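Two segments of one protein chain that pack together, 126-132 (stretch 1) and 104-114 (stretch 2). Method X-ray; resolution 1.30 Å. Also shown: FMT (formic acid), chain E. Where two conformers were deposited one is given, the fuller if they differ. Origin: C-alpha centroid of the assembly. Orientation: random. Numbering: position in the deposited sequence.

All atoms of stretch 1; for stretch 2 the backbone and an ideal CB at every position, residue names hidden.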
# COMPACT_ATOMS: atom_id res chain seq x y z
N ASP A 126 13.13 2.19 6.09
CA ASP A 126 14.17 1.94 5.10
C ASP A 126 13.55 1.36 3.82
O ASP A 126 14.00 1.65 2.69
CB ASP A 126 15.23 0.99 5.63
CG ASP A 126 16.15 1.63 6.65
OD1 ASP A 126 16.14 2.87 6.78
OD2 ASP A 126 16.83 0.85 7.34
N PHE A 127 12.55 0.49 3.99
CA PHE A 127 11.90 -0.14 2.83
C PHE A 127 11.31 0.95 1.92
O PHE A 127 11.52 0.96 0.70
CB PHE A 127 10.80 -1.09 3.31
CG PHE A 127 10.06 -1.73 2.17
CD1 PHE A 127 10.49 -2.93 1.65
CD2 PHE A 127 8.95 -1.10 1.61
CE1 PHE A 127 9.83 -3.51 0.55
CE2 PHE A 127 8.27 -1.67 0.50
CZ PHE A 127 8.71 -2.85 0.01
N PHE A 128 10.55 1.87 2.49
CA PHE A 128 9.91 2.90 1.68
C PHE A 128 10.89 3.98 1.20
O PHE A 128 10.81 4.47 0.08
CB PHE A 128 8.69 3.48 2.43
CG PHE A 128 7.55 2.50 2.51
CD1 PHE A 128 6.71 2.32 1.39
CD2 PHE A 128 7.38 1.67 3.60
CE1 PHE A 128 5.69 1.38 1.41
CE2 PHE A 128 6.39 0.71 3.61
CZ PHE A 128 5.55 0.56 2.51
N ALA A 129 11.89 4.27 2.03
CA ALA A 129 12.93 5.24 1.66
C ALA A 129 13.70 4.76 0.43
O ALA A 129 14.03 5.58 -0.45
CB ALA A 129 13.89 5.49 2.83
N LYS A 130 14.02 3.46 0.33
CA LYS A 130 14.71 2.92 -0.83
C LYS A 130 13.96 3.23 -2.11
O LYS A 130 14.58 3.52 -3.14
CB LYS A 130 14.94 1.41 -0.69
CG LYS A 130 15.90 0.83 -1.71
CD LYS A 130 16.99 0.07 -1.01
CE LYS A 130 16.42 -1.13 -0.28
NZ LYS A 130 15.48 -0.76 0.83
N ILE A 131 12.62 3.12 -2.08
CA ILE A 131 11.82 3.42 -3.25
C ILE A 131 11.96 4.90 -3.63
O ILE A 131 11.97 5.24 -4.83
CB ILE A 131 10.36 3.06 -2.98
CG1 ILE A 131 10.19 1.55 -2.80
CG2 ILE A 131 9.45 3.61 -4.09
CD1 ILE A 131 8.87 1.15 -2.08
N THR A 132 12.14 5.78 -2.64
CA THR A 132 12.22 7.22 -2.92
C THR A 132 13.60 7.65 -3.41
O THR A 132 13.74 8.79 -3.86
CB THR A 132 11.82 8.08 -1.68
OG1 THR A 132 12.83 7.98 -0.66
CG2 THR A 132 10.46 7.64 -1.12
N UNK A 104 3.06 0.72 -13.67
CA UNK A 104 3.68 0.12 -12.48
C UNK A 104 5.21 0.22 -12.55
O UNK A 104 5.80 -0.06 -13.61
CB UNK A 104 3.26 -1.34 -12.34
N UNK A 105 5.84 0.59 -11.44
CA UNK A 105 7.30 0.55 -11.29
C UNK A 105 7.75 -0.66 -10.53
O UNK A 105 8.78 -1.27 -10.89
CB UNK A 105 7.81 1.81 -10.58
N UNK A 106 7.08 -0.98 -9.43
CA UNK A 106 7.57 -1.99 -8.51
C UNK A 106 6.39 -2.63 -7.83
O UNK A 106 5.41 -1.95 -7.54
CB UNK A 106 8.54 -1.39 -7.48
N UNK A 107 6.47 -3.92 -7.60
CA UNK A 107 5.49 -4.65 -6.84
C UNK A 107 6.25 -5.56 -5.83
O UNK A 107 7.33 -6.08 -6.15
CB UNK A 107 4.58 -5.46 -7.77
N UNK A 108 5.68 -5.81 -4.67
CA UNK A 108 6.30 -6.81 -3.76
C UNK A 108 5.86 -8.16 -4.22
O UNK A 108 4.72 -8.47 -4.13
CB UNK A 108 5.92 -6.59 -2.30
N UNK A 109 6.78 -8.96 -4.77
CA UNK A 109 6.46 -10.28 -5.29
C UNK A 109 7.07 -11.41 -4.46
O UNK A 109 7.07 -12.54 -4.91
CB UNK A 109 6.94 -10.39 -6.74
N UNK A 110 7.69 -11.11 -3.31
CA UNK A 110 8.35 -12.12 -2.48
C UNK A 110 7.94 -11.99 -1.07
O UNK A 110 8.68 -12.41 -0.18
CB UNK A 110 9.87 -12.02 -2.58
N UNK A 111 6.75 -11.40 -0.83
CA UNK A 111 6.29 -11.31 0.54
C UNK A 111 7.20 -10.44 1.37
O UNK A 111 7.31 -10.62 2.58
CB UNK A 111 6.19 -12.70 1.16
N UNK A 112 7.78 -9.41 0.73
CA UNK A 112 8.71 -8.47 1.39
C UNK A 112 8.15 -7.86 2.68
O UNK A 112 8.88 -7.62 3.63
CB UNK A 112 9.07 -7.34 0.42
N UNK A 113 6.83 -7.59 2.70
CA UNK A 113 6.18 -6.99 3.88
C UNK A 113 5.26 -7.97 4.60
O UNK A 113 4.57 -7.56 5.52
CB UNK A 113 5.38 -5.75 3.47
N UNK A 114 5.32 -9.25 4.24
CA UNK A 114 4.34 -10.18 4.80
C UNK A 114 4.58 -10.49 6.29
O UNK A 114 3.71 -11.06 6.94
CB UNK A 114 4.36 -11.48 4.00
C FMT E . 9.07 6.15 -8.59
O1 FMT E . 8.80 5.77 -7.44
O2 FMT E . 8.28 6.70 -9.38

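Stretch 1 is a helical segment that presents Phe127, Phe128 and Ile131 to stretch 2, and the carbonyl of Ile131 is open to a donor. Position 104 has extended backbone angles and nothing of stretch 1 near its CB, so many residues would suit it; it is Val104, which makes no contact with stretch 1.

At position 105 CA-to-CB points toward the helix, but the ideal CB has nothing of stretch 1 within 5.5 Å. A short side chain would fall short, whereas a long one ending in a donor could reach the carbonyl of Ile131; arginine or lysine would be reasonable. The residue is Arg105, with chi1 to chi3 all t. This extended chain carries NH1 to 2.8 Å from Ile131 O in a hydrogen bond whose acceptor lies near the guanidinium plane. NH1 also makes a weak bond to O1 of the formic acid (3.0 Å), while NH2 donates to a water (NH2 to water O, 2.7 Å) that also lies 2.8 Å (water O to Lys130 O) from the Lys130 carbonyl.

Position 106 also points toward stretch 1, with the apolar groups of Ile131 and Phe127 beyond the reach of a small residue. A large apolar or aromatic side chain fits, and Tyr106 is found. Its CE2 lies 4.0 Å from Phe127 CZ, which sits at the edge of the tyrosine ring, and its CD2 is 4.4 Å from Ile131 CD1.

Position 107 is out of reach and undemanding; it is Thr107. At 108 the CB is directed toward the tip of Phe127, 5.2 Å from CZ, leaving space for a modest side chain with a methyl, such as valine, threonine or isoleucine. Thr108 places CG2 3.7 Å from Phe127 CZ, at the ring edge.

Nothing of stretch 1 constrains 109 or 110, and a CB would have room at 110, so many residues would do; they are Lys109 and Gly110. Position 111 has phi of 64°, which favours glycine, and Gly111 opens a type I turn closed by a backbone hydrogen bond from 114 to Gly111 O.

The CB at 112 already lies 3.9 Å from Phe127 CE1, so alanine would touch the ring, and a longer polar chain could do so through CB and turn its end elsewhere. Glu112 touches the ring through CB, then its end leads away, and Glu112 OE1 accepts from Gly110 N (2.8 Å).

Position 113 points toward both phenylalanines but needs length to meet them; leucine, methionine or isoleucine would serve. Leu113 sets CD2 over one face of Phe127, 3.9 Å from the ring centroid, while CD1 approaches Phe127 CE2 (3.9 Å) and Phe128 CZ (4.1 Å). Position 114, out of reach, would take many residues and is Ala114.

Stretch 2 104-114: VRYTTKGGELA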
# COMPACT_ATOMS: atom_id res chain seq x y z
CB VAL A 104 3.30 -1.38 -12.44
CG1 VAL A 104 4.17 -2.11 -11.40
CG2 VAL A 104 1.83 -1.54 -12.10
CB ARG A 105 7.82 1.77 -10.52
CG ARG A 105 9.32 1.70 -10.23
CD ARG A 105 9.85 2.86 -9.42
NE ARG A 105 11.26 2.62 -9.09
CZ ARG A 105 11.91 3.19 -8.07
NH1 ARG A 105 11.29 4.05 -7.27
NH2 ARG A 105 13.17 2.87 -7.85
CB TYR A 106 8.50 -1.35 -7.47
CG TYR A 106 8.92 -2.28 -6.33
CD1 TYR A 106 9.72 -3.42 -6.54
CD2 TYR A 106 8.49 -2.02 -5.04
CE1 TYR A 106 10.10 -4.26 -5.47
CE2 TYR A 106 8.86 -2.86 -3.98
CZ TYR A 106 9.64 -3.96 -4.19
OH TYR A 106 9.96 -4.73 -3.08
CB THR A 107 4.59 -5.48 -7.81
OG1 THR A 107 3.80 -4.60 -8.66
CG2 THR A 107 3.69 -6.37 -7.08
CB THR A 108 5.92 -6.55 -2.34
OG1 THR A 108 4.49 -6.38 -2.25
CG2 THR A 108 6.60 -5.26 -1.86
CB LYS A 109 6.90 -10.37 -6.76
CG LYS A 109 5.98 -9.58 -7.66
CD LYS A 109 4.53 -9.96 -7.40
CE LYS A 109 4.15 -11.21 -8.20
NZ LYS A 109 2.83 -11.76 -7.80
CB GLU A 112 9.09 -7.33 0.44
CG GLU A 112 10.07 -7.72 -0.64
CD GLU A 112 9.42 -8.21 -1.94
OE1 GLU A 112 8.27 -8.73 -1.92
OE2 GLU A 112 10.13 -8.19 -2.98
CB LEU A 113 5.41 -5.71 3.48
CG LEU A 113 6.31 -4.64 2.86
CD1 LEU A 113 5.41 -3.51 2.37
CD2 LEU A 113 7.35 -4.11 3.85
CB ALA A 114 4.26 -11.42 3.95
O HOH W 1 14.85 3.90 -5.95
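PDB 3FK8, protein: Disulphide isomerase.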